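Local coordinates for ABC transporter periplasmic peptide-binding protein (Pseudoalteromonas, PDB 4QFL) that binds dipeptides, here Ala-Phe, and probably delivers them to an ABC transporter for uptake across the inner membrane, at residues A[52-57]-A[525-530]; A[62-67]-A[91-96]; A[75-80]-A[231-236]; A[109-112]-A[116-119]; A[204-209]-A[213-218]. All coordinates share one frame; numbering follows the deposited sequence.

Contact 1 (A[52-57]-A[525-530])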
# COMPACT_ATOMS: atom_id res chain seq x y z
N THR A 52 -4.80 -6.57 -3.14
CA THR A 52 -4.19 -7.40 -4.16
C THR A 52 -2.84 -7.92 -3.73
O THR A 52 -2.55 -9.10 -3.87
CB THR A 52 -4.02 -6.64 -5.47
OG1 THR A 52 -5.31 -6.27 -5.96
CG2 THR A 52 -3.33 -7.51 -6.51
N ILE A 53 -2.01 -7.03 -3.19
CA ILE A 53 -0.67 -7.40 -2.74
C ILE A 53 -0.69 -8.44 -1.62
O ILE A 53 0.16 -9.33 -1.56
CB ILE A 53 0.14 -6.16 -2.29
CG1 ILE A 53 0.26 -5.15 -3.44
CG2 ILE A 53 1.51 -6.57 -1.80
CD1 ILE A 53 0.84 -5.74 -4.72
N ASP A 54 -1.68 -8.33 -0.74
CA ASP A 54 -1.80 -9.27 0.37
C ASP A 54 -1.96 -10.68 -0.18
O ASP A 54 -1.52 -11.63 0.45
CB ASP A 54 -2.97 -8.91 1.28
CG ASP A 54 -2.59 -7.88 2.35
OD1 ASP A 54 -1.39 -7.56 2.47
OD2 ASP A 54 -3.49 -7.39 3.07
N ILE A 55 -2.59 -10.80 -1.35
CA ILE A 55 -2.80 -12.10 -1.99
C ILE A 55 -1.54 -12.63 -2.68
O ILE A 55 -1.13 -13.76 -2.45
CB ILE A 55 -3.96 -12.08 -3.02
CG1 ILE A 55 -5.27 -11.69 -2.33
CG2 ILE A 55 -4.11 -13.43 -3.71
CD1 ILE A 55 -6.42 -11.49 -3.28
N ILE A 56 -0.91 -11.81 -3.52
CA ILE A 56 0.07 -12.30 -4.48
C ILE A 56 1.56 -12.14 -4.14
O ILE A 56 2.37 -12.98 -4.52
CB ILE A 56 -0.16 -11.67 -5.89
CG1 ILE A 56 0.11 -10.17 -5.86
CG2 ILE A 56 -1.58 -11.95 -6.37
CD1 ILE A 56 -0.07 -9.48 -7.21
N ALA A 57 1.92 -11.09 -3.42
CA ALA A 57 3.32 -10.66 -3.35
C ALA A 57 4.25 -11.63 -2.62
O ALA A 57 5.20 -12.14 -3.20
CB ALA A 57 3.40 -9.28 -2.73
N GLY A 525 4.20 -3.07 5.26
CA GLY A 525 4.23 -4.05 4.20
C GLY A 525 3.06 -5.01 4.20
O GLY A 525 2.24 -5.02 5.12
N ALA A 526 3.00 -5.83 3.16
CA ALA A 526 1.89 -6.76 2.97
C ALA A 526 1.97 -7.97 3.89
O ALA A 526 3.03 -8.30 4.43
CB ALA A 526 1.85 -7.21 1.53
N ILE A 527 0.83 -8.62 4.06
CA ILE A 527 0.72 -9.87 4.80
C ILE A 527 1.54 -10.96 4.11
O ILE A 527 1.67 -10.95 2.89
CB ILE A 527 -0.77 -10.30 4.88
CG1 ILE A 527 -1.45 -9.65 6.09
CG2 ILE A 527 -0.89 -11.80 4.92
CD1 ILE A 527 -2.88 -9.17 5.83
N SER A 528 2.10 -11.89 4.89
CA SER A 528 2.80 -13.03 4.29
C SER A 528 2.34 -14.34 4.90
O SER A 528 2.25 -14.47 6.12
CB SER A 528 4.31 -12.90 4.43
OG SER A 528 4.96 -14.09 4.00
N LEU A 529 2.06 -15.31 4.03
CA LEU A 529 1.71 -16.67 4.45
C LEU A 529 2.84 -17.63 4.11
O LEU A 529 2.65 -18.84 4.11
CB LEU A 529 0.42 -17.13 3.78
CG LEU A 529 -0.85 -16.29 3.97
CD1 LEU A 529 -2.02 -16.94 3.26
CD2 LEU A 529 -1.17 -16.07 5.44
N ALA A 530 4.01 -17.08 3.82
CA ALA A 530 5.19 -17.86 3.46
C ALA A 530 5.54 -18.93 4.50
O ALA A 530 6.00 -20.02 4.15
CB ALA A 530 6.39 -16.95 3.23
O HOH W 1 1.67 -10.64 0.08

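Contact 2 (A[62-67]-A[91-96])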
# COMPACT_ATOMS: atom_id res chain seq x y z
N ASP A 62 9.58 -13.47 -4.72
CA ASP A 62 10.55 -12.94 -3.77
C ASP A 62 11.11 -11.64 -4.32
O ASP A 62 11.11 -11.43 -5.53
CB ASP A 62 11.73 -13.90 -3.57
CG ASP A 62 11.31 -15.26 -3.04
OD1 ASP A 62 11.02 -15.36 -1.83
OD2 ASP A 62 11.30 -16.23 -3.82
N ARG A 63 11.61 -10.79 -3.43
CA ARG A 63 12.29 -9.56 -3.80
C ARG A 63 13.78 -9.81 -3.73
O ARG A 63 14.23 -10.89 -3.34
CB ARG A 63 11.94 -8.43 -2.84
CG ARG A 63 10.47 -8.04 -2.83
CD ARG A 63 10.08 -7.40 -1.48
NE ARG A 63 10.09 -8.39 -0.41
CZ ARG A 63 9.81 -8.14 0.86
NH1 ARG A 63 9.50 -6.90 1.24
NH2 ARG A 63 9.86 -9.12 1.76
N LEU A 64 14.55 -8.80 -4.12
CA LEU A 64 15.99 -8.82 -3.95
C LEU A 64 16.35 -8.77 -2.46
O LEU A 64 17.21 -9.50 -1.98
CB LEU A 64 16.61 -7.62 -4.66
CG LEU A 64 16.50 -7.67 -6.18
CD1 LEU A 64 17.01 -6.37 -6.79
CD2 LEU A 64 17.27 -8.87 -6.70
N ILE A 65 15.67 -7.89 -1.75
CA ILE A 65 15.91 -7.66 -0.34
C ILE A 65 14.60 -7.36 0.36
O ILE A 65 13.58 -7.06 -0.28
CB ILE A 65 16.82 -6.47 -0.10
CG1 ILE A 65 16.32 -5.26 -0.89
CG2 ILE A 65 18.23 -6.80 -0.50
CD1 ILE A 65 16.97 -3.97 -0.50
N SER A 66 14.64 -7.44 1.69
CA SER A 66 13.51 -7.03 2.50
C SER A 66 14.00 -6.12 3.63
O SER A 66 15.19 -5.82 3.72
CB SER A 66 12.76 -8.25 3.07
OG SER A 66 13.60 -9.06 3.88
N ILE A 67 13.08 -5.68 4.48
CA ILE A 67 13.44 -4.86 5.62
C ILE A 67 13.03 -5.57 6.90
O ILE A 67 11.86 -5.93 7.09
CB ILE A 67 12.75 -3.50 5.55
CG1 ILE A 67 13.21 -2.77 4.28
CG2 ILE A 67 13.05 -2.68 6.79
CD1 ILE A 67 12.43 -1.52 3.95
N VAL A 91 24.34 1.10 -7.48
CA VAL A 91 24.04 0.08 -6.49
C VAL A 91 24.24 -1.29 -7.12
O VAL A 91 23.61 -1.63 -8.12
CB VAL A 91 22.60 0.22 -5.92
CG1 VAL A 91 22.42 -0.65 -4.68
CG2 VAL A 91 22.28 1.68 -5.61
N THR A 92 25.15 -2.06 -6.55
CA THR A 92 25.48 -3.38 -7.05
C THR A 92 24.79 -4.42 -6.19
O THR A 92 24.92 -4.42 -4.97
CB THR A 92 27.00 -3.60 -6.99
OG1 THR A 92 27.65 -2.63 -7.82
CG2 THR A 92 27.37 -4.99 -7.47
N PHE A 93 24.05 -5.30 -6.84
CA PHE A 93 23.45 -6.45 -6.16
C PHE A 93 24.14 -7.73 -6.60
O PHE A 93 24.26 -8.00 -7.79
CB PHE A 93 21.96 -6.57 -6.50
CG PHE A 93 21.11 -5.46 -5.95
CD1 PHE A 93 20.54 -5.56 -4.69
CD2 PHE A 93 20.86 -4.33 -6.70
CE1 PHE A 93 19.76 -4.54 -4.19
CE2 PHE A 93 20.08 -3.31 -6.20
CZ PHE A 93 19.52 -3.42 -4.94
N THR A 94 24.59 -8.53 -5.63
CA THR A 94 25.04 -9.89 -5.91
C THR A 94 23.84 -10.80 -5.73
O THR A 94 23.10 -10.65 -4.76
CB THR A 94 26.15 -10.36 -4.94
OG1 THR A 94 27.17 -9.36 -4.83
CG2 THR A 94 26.77 -11.66 -5.43
N LEU A 95 23.66 -11.75 -6.63
CA LEU A 95 22.43 -12.53 -6.66
C LEU A 95 22.62 -13.99 -6.27
O LEU A 95 23.63 -14.61 -6.60
CB LEU A 95 21.76 -12.46 -8.03
CG LEU A 95 21.61 -11.10 -8.70
CD1 LEU A 95 21.04 -11.29 -10.10
CD2 LEU A 95 20.73 -10.16 -7.87
N ARG A 96 21.61 -14.53 -5.61
CA ARG A 96 21.58 -15.92 -5.15
C ARG A 96 21.62 -16.92 -6.31
O ARG A 96 20.95 -16.74 -7.32
CB ARG A 96 20.32 -16.15 -4.32
CG ARG A 96 20.23 -17.51 -3.66
CD ARG A 96 19.10 -17.52 -2.65
NE ARG A 96 19.12 -16.35 -1.77
CZ ARG A 96 19.59 -16.36 -0.53
NH1 ARG A 96 20.08 -17.48 -0.01
NH2 ARG A 96 19.56 -15.25 0.21

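Contact 3 (A[75-80]-A[231-236])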
# COMPACT_ATOMS: atom_id res chain seq x y z
N LYS A 75 17.62 -7.05 4.53
CA LYS A 75 17.88 -8.48 4.59
C LYS A 75 17.92 -9.09 3.20
O LYS A 75 17.08 -8.80 2.35
CB LYS A 75 16.80 -9.17 5.42
CG LYS A 75 16.46 -8.43 6.71
CD LYS A 75 17.71 -8.00 7.50
CE LYS A 75 18.47 -9.18 8.07
NZ LYS A 75 19.67 -8.71 8.81
N SER A 76 18.91 -9.93 2.98
CA SER A 76 19.06 -10.63 1.72
C SER A 76 17.85 -11.50 1.40
O SER A 76 17.42 -12.32 2.21
CB SER A 76 20.30 -11.51 1.77
OG SER A 76 20.12 -12.64 0.95
N GLU A 77 17.30 -11.31 0.21
CA GLU A 77 16.31 -12.24 -0.31
C GLU A 77 16.82 -12.99 -1.52
O GLU A 77 17.44 -14.04 -1.37
CB GLU A 77 15.01 -11.53 -0.69
CG GLU A 77 14.22 -10.98 0.50
CD GLU A 77 13.90 -12.04 1.55
OE1 GLU A 77 13.84 -13.25 1.21
OE2 GLU A 77 13.71 -11.65 2.73
N LEU A 78 16.59 -12.44 -2.71
CA LEU A 78 17.14 -13.04 -3.94
C LEU A 78 18.51 -12.41 -4.18
O LEU A 78 19.31 -12.93 -4.96
CB LEU A 78 16.25 -12.80 -5.15
CG LEU A 78 15.02 -13.69 -5.28
CD1 LEU A 78 14.25 -13.29 -6.53
CD2 LEU A 78 15.41 -15.15 -5.32
N ALA A 79 18.76 -11.27 -3.54
CA ALA A 79 20.09 -10.66 -3.53
C ALA A 79 20.82 -11.09 -2.27
O ALA A 79 20.24 -11.07 -1.19
CB ALA A 79 19.97 -9.15 -3.55
N THR A 80 22.09 -11.47 -2.42
CA THR A 80 22.91 -11.97 -1.31
C THR A 80 23.76 -10.87 -0.71
O THR A 80 24.21 -10.95 0.43
CB THR A 80 23.86 -13.07 -1.79
OG1 THR A 80 24.56 -12.61 -2.94
CG2 THR A 80 23.09 -14.33 -2.14
N ASP A 231 10.07 -26.75 -4.72
CA ASP A 231 11.45 -26.38 -5.03
C ASP A 231 11.84 -25.02 -4.49
O ASP A 231 12.78 -24.41 -4.98
CB ASP A 231 11.67 -26.37 -6.54
CG ASP A 231 11.93 -27.74 -7.11
OD1 ASP A 231 12.77 -28.47 -6.54
OD2 ASP A 231 11.27 -28.10 -8.12
N TYR A 232 11.12 -24.55 -3.47
CA TYR A 232 11.37 -23.22 -2.93
C TYR A 232 12.74 -23.09 -2.26
O TYR A 232 13.10 -23.88 -1.39
CB TYR A 232 10.25 -22.80 -1.98
CG TYR A 232 10.38 -21.37 -1.52
CD1 TYR A 232 10.53 -20.35 -2.44
CD2 TYR A 232 10.37 -21.05 -0.17
CE1 TYR A 232 10.66 -19.04 -2.03
CE2 TYR A 232 10.49 -19.73 0.24
CZ TYR A 232 10.65 -18.74 -0.70
OH TYR A 232 10.77 -17.42 -0.31
N TRP A 233 13.50 -22.08 -2.64
CA TRP A 233 14.88 -21.97 -2.21
C TRP A 233 15.02 -21.71 -0.72
O TRP A 233 15.89 -22.27 -0.08
CB TRP A 233 15.58 -20.85 -2.96
CG TRP A 233 14.96 -19.50 -2.73
CD1 TRP A 233 13.89 -18.97 -3.40
CD2 TRP A 233 15.36 -18.50 -1.78
NE1 TRP A 233 13.61 -17.71 -2.93
CE2 TRP A 233 14.50 -17.40 -1.94
CE3 TRP A 233 16.37 -18.43 -0.82
CZ2 TRP A 233 14.61 -16.24 -1.17
CZ3 TRP A 233 16.48 -17.27 -0.06
CH2 TRP A 233 15.61 -16.20 -0.25
N LYS A 234 14.18 -20.84 -0.18
CA LYS A 234 14.42 -20.32 1.15
C LYS A 234 14.15 -21.35 2.24
O LYS A 234 14.96 -21.53 3.14
CB LYS A 234 13.60 -19.06 1.40
CG LYS A 234 13.82 -18.48 2.78
CD LYS A 234 12.62 -17.66 3.23
CE LYS A 234 12.80 -16.21 2.89
NZ LYS A 234 13.12 -16.04 1.45
N HIS A 235 13.00 -22.02 2.15
CA HIS A 235 12.66 -23.02 3.15
C HIS A 235 11.70 -24.07 2.61
O HIS A 235 11.17 -23.93 1.52
CB HIS A 235 12.09 -22.38 4.43
CG HIS A 235 10.86 -21.54 4.22
ND1 HIS A 235 9.59 -22.08 4.19
CD2 HIS A 235 10.71 -20.20 4.08
CE1 HIS A 235 8.71 -21.11 4.01
NE2 HIS A 235 9.36 -19.96 3.94
N GLU A 236 11.51 -25.14 3.38
CA GLU A 236 10.54 -26.15 3.03
C GLU A 236 9.17 -25.61 3.36
O GLU A 236 8.86 -25.38 4.52
CB GLU A 236 10.81 -27.43 3.82
CG GLU A 236 9.92 -28.59 3.42
CD GLU A 236 10.17 -29.05 2.00
OE1 GLU A 236 11.35 -29.06 1.57
OE2 GLU A 236 9.19 -29.38 1.30

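Contact 4 (A[109-112]-A[116-119])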
# COMPACT_ATOMS: atom_id res chain seq x y z
N PRO A 109 10.63 -23.82 -16.68
CA PRO A 109 11.93 -23.17 -16.87
C PRO A 109 12.95 -24.08 -17.55
O PRO A 109 12.88 -25.30 -17.39
CB PRO A 109 12.39 -22.87 -15.44
CG PRO A 109 11.58 -23.77 -14.56
CD PRO A 109 10.25 -23.89 -15.25
N THR A 110 13.86 -23.49 -18.31
CA THR A 110 15.00 -24.23 -18.85
C THR A 110 16.30 -23.75 -18.21
O THR A 110 17.37 -24.27 -18.51
CB THR A 110 15.11 -24.08 -20.38
OG1 THR A 110 15.38 -22.72 -20.73
CG2 THR A 110 13.83 -24.52 -21.04
N ARG A 111 16.20 -22.77 -17.33
CA ARG A 111 17.34 -22.24 -16.60
C ARG A 111 16.90 -21.66 -15.26
O ARG A 111 15.71 -21.45 -15.02
CB ARG A 111 18.07 -21.17 -17.43
CG ARG A 111 17.23 -19.95 -17.74
CD ARG A 111 18.09 -18.71 -17.93
NE ARG A 111 17.29 -17.53 -18.24
CZ ARG A 111 16.84 -16.67 -17.32
NH1 ARG A 111 17.12 -16.85 -16.04
NH2 ARG A 111 16.12 -15.62 -17.70
N GLU A 112 17.86 -21.41 -14.37
CA GLU A 112 17.55 -20.83 -13.08
C GLU A 112 17.66 -19.31 -13.11
O GLU A 112 18.19 -18.71 -14.05
CB GLU A 112 18.46 -21.43 -12.00
CG GLU A 112 18.32 -22.94 -11.85
CD GLU A 112 19.08 -23.49 -10.67
OE1 GLU A 112 19.98 -22.79 -10.15
OE2 GLU A 112 18.80 -24.64 -10.25
N ASP A 116 19.76 -11.71 -15.78
CA ASP A 116 18.86 -11.37 -16.88
C ASP A 116 17.44 -11.09 -16.41
O ASP A 116 16.74 -10.25 -16.97
CB ASP A 116 18.85 -12.49 -17.91
CG ASP A 116 20.12 -12.54 -18.73
OD1 ASP A 116 20.82 -11.50 -18.78
OD2 ASP A 116 20.41 -13.60 -19.32
N ASP A 117 17.01 -11.81 -15.37
CA ASP A 117 15.67 -11.65 -14.80
C ASP A 117 15.53 -10.33 -14.07
O ASP A 117 14.48 -9.69 -14.10
CB ASP A 117 15.38 -12.81 -13.86
CG ASP A 117 15.49 -14.15 -14.55
OD1 ASP A 117 14.75 -14.36 -15.53
OD2 ASP A 117 16.33 -14.98 -14.12
N VAL A 118 16.60 -9.93 -13.40
CA VAL A 118 16.62 -8.66 -12.68
C VAL A 118 16.55 -7.52 -13.67
O VAL A 118 15.74 -6.60 -13.52
CB VAL A 118 17.88 -8.54 -11.81
CG1 VAL A 118 17.95 -7.18 -11.14
CG2 VAL A 118 17.89 -9.66 -10.77
N ILE A 119 17.39 -7.59 -14.70
CA ILE A 119 17.43 -6.55 -15.70
C ILE A 119 16.09 -6.45 -16.41
O ILE A 119 15.60 -5.36 -16.66
CB ILE A 119 18.60 -6.74 -16.68
CG1 ILE A 119 19.91 -6.80 -15.90
CG2 ILE A 119 18.64 -5.60 -17.66
CD1 ILE A 119 21.07 -7.44 -16.63

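Contact 5 (A[204-209]-A[213-218])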
# COMPACT_ATOMS: atom_id res chain seq x y z
N ASP A 204 0.95 -11.06 -16.92
CA ASP A 204 0.53 -10.55 -15.61
C ASP A 204 -0.64 -11.32 -14.97
O ASP A 204 -0.95 -11.12 -13.80
CB ASP A 204 0.20 -9.05 -15.72
CG ASP A 204 1.43 -8.21 -16.04
OD1 ASP A 204 2.53 -8.59 -15.62
OD2 ASP A 204 1.29 -7.17 -16.72
N GLN A 205 -1.29 -12.19 -15.74
CA GLN A 205 -2.48 -12.89 -15.27
C GLN A 205 -2.18 -14.30 -14.81
O GLN A 205 -2.80 -14.82 -13.89
CB GLN A 205 -3.51 -12.99 -16.38
CG GLN A 205 -3.97 -11.68 -16.94
CD GLN A 205 -5.07 -11.88 -17.94
OE1 GLN A 205 -6.22 -12.10 -17.57
NE2 GLN A 205 -4.73 -11.82 -19.23
N TYR A 206 -1.24 -14.93 -15.49
CA TYR A 206 -0.79 -16.27 -15.15
C TYR A 206 0.67 -16.17 -14.80
O TYR A 206 1.54 -16.27 -15.65
CB TYR A 206 -1.01 -17.22 -16.32
CG TYR A 206 -2.46 -17.34 -16.66
CD1 TYR A 206 -3.05 -16.46 -17.54
CD2 TYR A 206 -3.24 -18.32 -16.08
CE1 TYR A 206 -4.40 -16.56 -17.86
CE2 TYR A 206 -4.59 -18.44 -16.39
CZ TYR A 206 -5.16 -17.55 -17.29
OH TYR A 206 -6.49 -17.63 -17.61
N PRO A 207 0.93 -15.96 -13.51
CA PRO A 207 2.23 -15.54 -13.03
C PRO A 207 3.23 -16.67 -12.91
O PRO A 207 2.87 -17.84 -12.71
CB PRO A 207 1.91 -14.99 -11.64
CG PRO A 207 0.75 -15.79 -11.20
CD PRO A 207 -0.05 -16.10 -12.42
N VAL A 208 4.51 -16.30 -13.04
CA VAL A 208 5.60 -17.19 -12.70
C VAL A 208 6.55 -16.44 -11.78
O VAL A 208 7.09 -15.41 -12.15
CB VAL A 208 6.38 -17.65 -13.94
CG1 VAL A 208 7.61 -18.44 -13.53
CG2 VAL A 208 5.47 -18.49 -14.84
N GLY A 209 6.74 -16.97 -10.58
CA GLY A 209 7.62 -16.35 -9.61
C GLY A 209 8.63 -17.33 -9.08
O GLY A 209 8.82 -18.40 -9.65
N TYR A 213 4.68 -20.34 -3.07
CA TYR A 213 3.49 -20.95 -3.65
C TYR A 213 3.39 -20.64 -5.13
O TYR A 213 3.96 -19.67 -5.61
CB TYR A 213 2.23 -20.49 -2.93
CG TYR A 213 2.32 -20.68 -1.44
CD1 TYR A 213 1.97 -21.90 -0.84
CD2 TYR A 213 2.75 -19.65 -0.62
CE1 TYR A 213 2.05 -22.08 0.53
CE2 TYR A 213 2.84 -19.82 0.76
CZ TYR A 213 2.49 -21.04 1.33
OH TYR A 213 2.57 -21.21 2.70
N ILE A 214 2.67 -21.49 -5.85
CA ILE A 214 2.58 -21.42 -7.30
C ILE A 214 1.14 -21.20 -7.69
O ILE A 214 0.23 -21.69 -7.02
CB ILE A 214 3.06 -22.73 -7.94
CG1 ILE A 214 4.46 -23.07 -7.43
CG2 ILE A 214 3.04 -22.64 -9.46
CD1 ILE A 214 5.01 -24.36 -8.00
N TYR A 215 0.92 -20.47 -8.77
CA TYR A 215 -0.42 -20.22 -9.27
C TYR A 215 -1.09 -21.50 -9.80
O TYR A 215 -0.50 -22.23 -10.60
CB TYR A 215 -0.38 -19.16 -10.37
CG TYR A 215 -1.69 -18.92 -11.07
CD1 TYR A 215 -2.12 -19.75 -12.10
CD2 TYR A 215 -2.50 -17.84 -10.72
CE1 TYR A 215 -3.32 -19.53 -12.75
CE2 TYR A 215 -3.70 -17.61 -11.36
CZ TYR A 215 -4.10 -18.45 -12.38
OH TYR A 215 -5.29 -18.23 -13.03
N LYS A 216 -2.31 -21.76 -9.34
CA LYS A 216 -3.11 -22.88 -9.84
C LYS A 216 -4.38 -22.40 -10.57
O LYS A 216 -4.61 -22.76 -11.72
CB LYS A 216 -3.47 -23.83 -8.70
CG LYS A 216 -4.30 -25.03 -9.11
CD LYS A 216 -3.52 -25.95 -10.04
CE LYS A 216 -4.43 -27.05 -10.63
NZ LYS A 216 -5.00 -27.95 -9.58
N GLU A 217 -5.18 -21.57 -9.90
CA GLU A 217 -6.52 -21.27 -10.37
C GLU A 217 -7.04 -19.92 -9.88
O GLU A 217 -6.68 -19.45 -8.80
CB GLU A 217 -7.45 -22.39 -9.89
CG GLU A 217 -8.87 -22.36 -10.41
CD GLU A 217 -9.73 -23.43 -9.77
OE1 GLU A 217 -9.16 -24.44 -9.29
OE2 GLU A 217 -10.96 -23.26 -9.72
N TYR A 218 -7.92 -19.32 -10.66
CA TYR A 218 -8.56 -18.07 -10.29
C TYR A 218 -9.98 -17.98 -10.87
O TYR A 218 -10.16 -18.03 -12.09
CB TYR A 218 -7.70 -16.89 -10.75
CG TYR A 218 -8.33 -15.51 -10.64
CD1 TYR A 218 -8.93 -15.07 -9.46
CD2 TYR A 218 -8.29 -14.63 -11.73
CE1 TYR A 218 -9.48 -13.80 -9.37
CE2 TYR A 218 -8.85 -13.37 -11.64
CZ TYR A 218 -9.43 -12.96 -10.47
OH TYR A 218 -9.97 -11.70 -10.42
O HOH W 2 -5.44 -15.57 -13.66
O HOH W 3 2.77 -19.12 -10.06

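Contact 1 (A[52-57]-A[525-530])
The helical backbone of 52-57 and the irregular chain of 525-530 come closest at Asp-54 and Ile-527, whose CA atoms lie 5.1 Å apart. Asp-54 suits this spot because a short carboxylate on the helix flank can accept from the amide of the irregular chain passing by: Ile-527 N donates to OD1 at 2.9 Å with an N-H...O angle of 166°, meeting the oxygen from above the carboxylate plane. The other oxygen, OD2, lies 3.3 Å from Ile-527 CD1, so the isoleucine side chain flanks the group that its own amide binds. Segment 52-57 belongs to helix 50-60, which begins at the pocket residue Gly-50, directly after Thr-48 and Thr-49, in this periplasmic binding protein; the side chain of Ile-53 is about 5 Å from the bound alanine. That isoleucine places CG2 anti to the backbone N (CG1 has chi1 -59°) and thereby sets the methyl against Ala-526 CB at a tight 3.4 Å, which the small alanine permits. Beside this pair a water joins the two backbones, 2.6 Å from Ile-53 O and 2.8 Å from Ile-527 O. Farther along, Ser-528 OG accepts from Ala-530 N, an ST turn, while Ala-526 N is bound by Asp-181.

Contact 2 (A[62-67]-A[91-96])
The backbone of Leu-64, whose side chain reaches Phe-93 and Leu-95, is hydrogen-bonded to the backbones of two residues, Glu-77 and Ala-79, and the leucine is thereby fixed where the chain enters strand 65-67. This strand forms a two-stranded antiparallel hairpin with 74-76, and the contact packs its approach against strand 90-95 of a neighbouring four-stranded antiparallel sheet, probably part of the extra subdomain that large peptide-binding proteins of this family carry. No hydrogen bond joins the two segments themselves; the contact is wholly apolar and buried. Leucine suits the place because its forked end offers two methyls to two partners. CD1 stands over the centre of the Phe-93 ring, 4.1 Å from the centroid and only 4° off the ring normal, a CH-pi contact in which the two side chains cross at about a right angle. Phenylalanine offers the broad flat face this needs, and its CG, anti to the carbonyl carbon (chi1 -68°), directs the ring from the strand toward Leu-64. Phe-165 meets the same ring with planes at about 75°, and Leu-175 of helix 174-178 touches it as well, while Met-178 of that helix packs on Leu-64. The second methyl turns to Leu-95, where Leu-64 CD2 and Leu-95 CD2 are 3.9 Å apart.

Contact 3 (A[75-80]-A[231-236])
The indole of Trp-233 is covered on both faces: Leu-78 CD2 lies off-centre 3.7 Å above one, and CB of the next residue, Lys-234, lies against the opposite one. The six-membered ring also reaches the backbone of Glu-77, with CH2 3.0 Å from Glu-77 O, an oxygen that accepts a hydrogen bond from Arg-96. At the other end of the indole, NE1 donates to Asp-62. The tryptophan CG sits between its backbone N and carbonyl carbon (chi1 61°), a torsion that turns the ring toward Glu-77 and Leu-78 in the short link between strands 74-76 and 79-84. With alanine in place of Trp-233, Leu-78 would probably lose the surface it packs on and Asp-62 its indole donor. Next to the ring, Lys-234 NZ forms a salt bridge with Glu-77 OE1 at 2.9 Å, approaching nearly along the C-O bond direction, and also donates to Tyr-232 OH at 3.2 Å; bends at its third and fourth torsions bring the amine round to both. Glu-77 OE2 goes to Ser-66. The loop after strand 223-228 is thus joined to that link by a largely apolar indole with a salt bridge beside it, and the acidic neighbourhood is likely to favour protonated Lys-234.

Contact 4 (A[109-112]-A[116-119])
Ionic pairing dominates between Arg-111 and Asp-117. The guanidinium meets the carboxylate end-on with two nitrogens, one to each oxygen: NH1 lies 2.8 Å from Asp-117 OD2 with a nearly straight angle of 174°, on the syn side, and NH2 lies 2.9 Å from Asp-117 OD1, reaching that oxygen from above the carboxylate plane. The two flat groups are twisted 32° apart, so the pairing is bidentate but not coplanar. Arginine fits because its long chain, extended from CG to NE after a chi1 of 63°, spans the gap from the loop to the helix and still offers two parallel N-H groups.

Among the further hydrogen bonds, Arg-111 NH1 also donates to Glu-112 O at 2.9 Å, which helps fix the rotation of the guanidinium. The carboxylate receives two backbone donors, Asn-114 N on OD2 and Lys-188 N on OD1, so four bonds hold it, a concentration of donors that would be expected to favour the ionised form. Of the longer electrostatic neighbours, Asp-116 OD2 is 5.0 Å from Arg-111 NH2; the salt bridge of Asp-116 is with Arg-157.

The pair ties the loop before helix 115-126 to that helix's first turn and, through Lys-188, to the start of helix 188-196, while Val-118 and Ile-119 pack on strands 162-167 and 152-159.

Contact 5 (A[204-209]-A[213-218])
Tyr-215 turns one side of its ring to two neighbours of the facing loop, Pro-207 near the root of the ring and Tyr-206 near its hydroxyl end, and its CG stands anti to its backbone N (chi1 174°), which carries the phenol from the strand toward both. Against Pro-207 the two side chains cross at about a right angle, and the proline CD rests 3.5 Å from Tyr-215 CD2; the rigid pyrrolidine offers a compact apolar surface here. Against Tyr-206 the rings meet obliquely, centroids 5.5 Å apart and planes at 75°, with Tyr-206 CE2 3.4 Å from Tyr-215 OH. Phe-42 meets the Tyr-215 ring edge-to-face, and Tyr-106 does the same to Tyr-206, so the pair belongs to a wider aromatic cluster. No direct hydrogen bond links the segments; two waters do so instead. One lies 2.7 Å from Tyr-215 OH and donates to Gln-205 O at 2.8 Å. The other donates to Pro-207 O at 2.9 Å and accepts from Tyr-215 N at 2.6 Å, serving a strand amide that points toward the loop. A phenylalanine here, lacking the hydroxyl, would probably leave the water on Gln-205 O less firmly held and that bridge between loop and strand broken. Strand 213-219 pairs antiparallel with 223-228 as a hairpin, and just beyond Tyr-215, Lys-216 and Glu-217 both face Arg-225, a classic beta bulge.

Contacts 1 and 2 are buried, whereas contacts 3, 4 and 5 are only partly so, and contact 1 alone lies beside the bound dipeptide. Contact 2 is purely apolar, contact 4 almost purely ionic, and contact 5 aromatic with water bridges; contacts 1 and 3 mix polar and apolar pairs. Contacts 2 and 3 share the hairpin of strands 65-67 and 74-76 and the neighbouring strands 79-84 and 90-95, and they meet where Asp-62 OD1 lies 2.6 Å from Tyr-232 OH. Contact 4 touches contact 2 through Val-118 and Leu-95. The chain's C-terminal part in contact 1 reaches contact 5, with Leu-529 O 2.8 Å from Tyr-213 OH.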